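Local coordinates for protein zinc transport transcriptional regulator (Lactococcus lactis subsp. lactis, PDB 5YHY) that probably binds DNA as a zinc-responsive transcriptional regulator of the MarR family that controls zinc transport, at residues Thr39-Leu44 with Ala71-Leu75. The protein carries 1 engineered substitution. Numbering follows the deposited sequence.
Sequences TQEHIL and ALKKL. With ZN (zinc ion), chain B.
With CG1 of Ile43 anti to its carbonyl carbon (chi1 -70°) and the chain extended beyond it, CD1 reaches the methyl of Ala71, CD1 to CB 3.5 Å. The other branch, CG2, lies 3.8 Å from CD1 of Leu75 and also meets CD2 of Leu72, whose side chain runs at about a right angle to that of Ile43. Thr39 turns its methyl rather than its hydroxyl to the partner helix: CG2, anti to the backbone N, touches CB of Ala71. The small alanine allows close approach here, and the CA atoms of Gln40 and Ala71 are 5.4 Å apart. CD2 of Leu75 fits between Gln40 and Leu44, 3.9 Å from CB of Gln40 and 4.0 Å from CD2 of Leu44.

In the winged helix-turn-helix fold of MarR regulators, helix 65-77 corresponds to the DNA-recognition helix, and helix 38-49 packs across it at 78°, the axes 9.6 Å apart. Ile57 and Leu61 of helix 54-61 extend the apolar core around Ile43, while Ile81 of the first wing strand touches Leu44, Leu72 and Leu75.

The amide end of Gln40 passes obliquely over the first carbons of Lys74, its NE2 3.7 Å from CG of that lysine, while its OE1 accepts a hydrogen bond from Thr37 N. An alanine at Gln40 would remove this amide, and is likely to leave Thr37 N without that acceptor and open a gap beside Lys74 and Ala71. Another face of helix 38-49 carries His42, whose NE2 binds the zinc ion at 2.0 Å together with Glu24, His108 and His112, linking this helix to the metal site.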
ATOM      1  N   THR A  39      12.886   4.650  10.759  1.00 23.22           N
ATOM      2  CA  THR A  39      14.111   5.404  10.994  1.00 21.04           C
ATOM      3  C   THR A  39      14.881   4.798  12.172  1.00 18.84           C
ATOM      4  O   THR A  39      16.097   4.631  12.112  1.00 19.62           O
ATOM      5  CB  THR A  39      13.833   6.898  11.253  1.00 24.08           C
ATOM      6  OG1 THR A  39      13.302   7.490  10.062  1.00 25.89           O
ATOM      7  CG2 THR A  39      15.109   7.624  11.634  1.00 23.23           C
ATOM      8  N   GLN A  40      14.167   4.462  13.238  1.00 21.13           N
ATOM      9  CA  GLN A  40      14.812   3.850  14.389  1.00 20.22           C
ATOM     10  C   GLN A  40      15.483   2.527  14.014  1.00 19.99           C
ATOM     11  O   GLN A  40      16.628   2.282  14.397  1.00 18.87           O
ATOM     12  CB  GLN A  40      13.798   3.665  15.525  1.00 21.79           C
ATOM     13  CG  GLN A  40      13.351   5.008  16.089  1.00 21.90           C
ATOM     14  CD  GLN A  40      12.019   4.958  16.809  1.00 27.17           C
ATOM     15  OE1 GLN A  40      11.510   3.887  17.137  1.00 26.59           O
ATOM     16  NE2 GLN A  40      11.446   6.134  17.059  1.00 27.07           N
ATOM     17  N   GLU A  41      14.779   1.696  13.243  1.00 20.36           N
ATOM     18  CA  GLU A  41      15.331   0.413  12.821  1.00 20.79           C
ATOM     19  C   GLU A  41      16.575   0.633  11.976  1.00 19.78           C
ATOM     20  O   GLU A  41      17.550  -0.108  12.075  1.00 19.79           O
ATOM     21  CB  GLU A  41      14.306  -0.382  11.998  1.00 23.24           C
ATOM     22  CG  GLU A  41      13.037  -0.767  12.741  1.00 25.27           C
ATOM     23  CD  GLU A  41      13.122  -2.132  13.397  1.00 28.26           C
ATOM     24  OE1 GLU A  41      14.239  -2.647  13.589  1.00 28.27           O
ATOM     25  OE2 GLU A  41      12.052  -2.692  13.725  1.00 31.06           O
ATOM     26  N   HIS A  42      16.541   1.659  11.132  1.00 18.32           N
ATOM     27  CA  HIS A  42      17.654   1.896  10.227  1.00 17.04           C
ATOM     28  C   HIS A  42      18.878   2.469  10.924  1.00 18.48           C
ATOM     29  O   HIS A  42      19.999   2.182  10.526  1.00 18.86           O
ATOM     30  CB  HIS A  42      17.207   2.738   9.039  1.00 17.82           C
ATOM     31  CG  HIS A  42      16.138   2.074   8.242  1.00 21.93           C
ATOM     32  ND1 HIS A  42      15.402   2.736   7.284  1.00 22.49           N
ATOM     33  CD2 HIS A  42      15.659   0.807   8.275  1.00 22.54           C
ATOM     34  CE1 HIS A  42      14.524   1.906   6.753  1.00 25.46           C
ATOM     35  NE2 HIS A  42      14.655   0.729   7.342  1.00 21.25           N
ATOM     36  N   ILE A  43      18.662   3.242  11.985  1.00 18.78           N
ATOM     37  CA  ILE A  43      19.788   3.666  12.798  1.00 20.40           C
ATOM     38  C   ILE A  43      20.471   2.448  13.410  1.00 18.33           C
ATOM     39  O   ILE A  43      21.696   2.342  13.395  1.00 18.94           O
ATOM     40  CB  ILE A  43      19.353   4.660  13.883  1.00 17.74           C
ATOM     41  CG1 ILE A  43      18.983   5.998  13.217  1.00 20.45           C
ATOM     42  CG2 ILE A  43      20.476   4.854  14.922  1.00 19.40           C
ATOM     43  CD1 ILE A  43      18.563   7.067  14.190  1.00 23.00           C
ATOM     44  N   LEU A  44      19.681   1.506  13.910  1.00 20.13           N
ATOM     45  CA  LEU A  44      20.267   0.313  14.512  1.00 20.65           C
ATOM     46  C   LEU A  44      21.080  -0.483  13.493  1.00 18.86           C
ATOM     47  O   LEU A  44      22.179  -0.938  13.797  1.00 19.84           O
ATOM     48  CB  LEU A  44      19.202  -0.563  15.163  1.00 21.24           C
ATOM     49  CG  LEU A  44      18.444   0.043  16.338  1.00 18.53           C
ATOM     50  CD1 LEU A  44      17.498  -1.010  16.876  1.00 20.69           C
ATOM     51  CD2 LEU A  44      19.388   0.511  17.438  1.00 19.62           C
ATOM     52  N   ALA A  71      14.844  10.115  16.747  1.00 22.76           N
ATOM     53  CA  ALA A  71      15.012   8.667  16.737  1.00 21.34           C
ATOM     54  C   ALA A  71      16.011   8.213  17.790  1.00 21.86           C
ATOM     55  O   ALA A  71      15.803   7.192  18.449  1.00 22.34           O
ATOM     56  CB  ALA A  71      15.436   8.190  15.357  1.00 21.82           C
ATOM     57  N   LEU A  72      17.102   8.955  17.945  1.00 21.65           N
ATOM     58  CA  LEU A  72      18.124   8.574  18.915  1.00 19.89           C
ATOM     59  C   LEU A  72      17.559   8.662  20.326  1.00 22.46           C
ATOM     60  O   LEU A  72      17.861   7.824  21.182  1.00 22.67           O
ATOM     61  CB  LEU A  72      19.350   9.477  18.795  1.00 21.99           C
ATOM     62  CG  LEU A  72      20.245   9.278  17.569  1.00 20.11           C
ATOM     63  CD1 LEU A  72      21.322  10.351  17.554  1.00 18.99           C
ATOM     64  CD2 LEU A  72      20.880   7.901  17.569  1.00 21.81           C
ATOM     65  N   LYS A  73      16.748   9.685  20.574  1.00 21.11           N
ATOM     66  CA  LYS A  73      16.186   9.874  21.904  1.00 23.74           C
ATOM     67  C   LYS A  73      15.364   8.649  22.278  1.00 25.54           C
ATOM     68  O   LYS A  73      15.497   8.108  23.370  1.00 25.29           O
ATOM     69  CB  LYS A  73      15.318  11.129  21.956  1.00 27.68           C
ATOM     70  CG  LYS A  73      14.706  11.401  23.325  1.00 33.00           C
ATOM     71  CD  LYS A  73      14.013  12.757  23.348  1.00 38.56           C
ATOM     72  CE  LYS A  73      13.311  13.001  24.678  1.00 46.94           C
ATOM     73  NZ  LYS A  73      12.090  12.160  24.814  1.00 47.94           N
ATOM     74  N   LYS A  74      14.513   8.210  21.358  1.00 24.06           N
ATOM     75  CA  LYS A  74      13.669   7.046  21.607  1.00 25.63           C
ATOM     76  C   LYS A  74      14.476   5.760  21.757  1.00 25.07           C
ATOM     77  O   LYS A  74      14.199   4.951  22.642  1.00 25.00           O
ATOM     78  CB  LYS A  74      12.631   6.883  20.498  1.00 28.14           C
ATOM     79  CG  LYS A  74      11.665   5.728  20.741  1.00 33.82           C
ATOM     80  CD  LYS A  74      10.846   5.961  22.003  1.00 38.26           C
ATOM     81  CE  LYS A  74       9.725   4.941  22.132  1.00 43.04           C
ATOM     82  NZ  LYS A  74       8.807   5.261  23.260  1.00 47.63           N
ATOM     83  N   LEU A  75      15.470   5.559  20.895  1.00 21.45           N
ATOM     84  CA  LEU A  75      16.303   4.367  20.990  1.00 21.62           C
ATOM     85  C   LEU A  75      17.072   4.312  22.307  1.00 22.64           C
ATOM     86  O   LEU A  75      17.231   3.243  22.907  1.00 22.98           O
ATOM     87  CB  LEU A  75      17.284   4.296  19.821  1.00 21.50           C
ATOM     88  CG  LEU A  75      16.631   3.990  18.476  1.00 21.94           C
ATOM     89  CD1 LEU A  75      17.660   4.191  17.375  1.00 20.43           C
ATOM     90  CD2 LEU A  75      16.091   2.561  18.466  1.00 23.48           C
TER
HETATM   91 ZN    ZN B 201      13.682  -1.055   7.199  1.00 22.57          ZN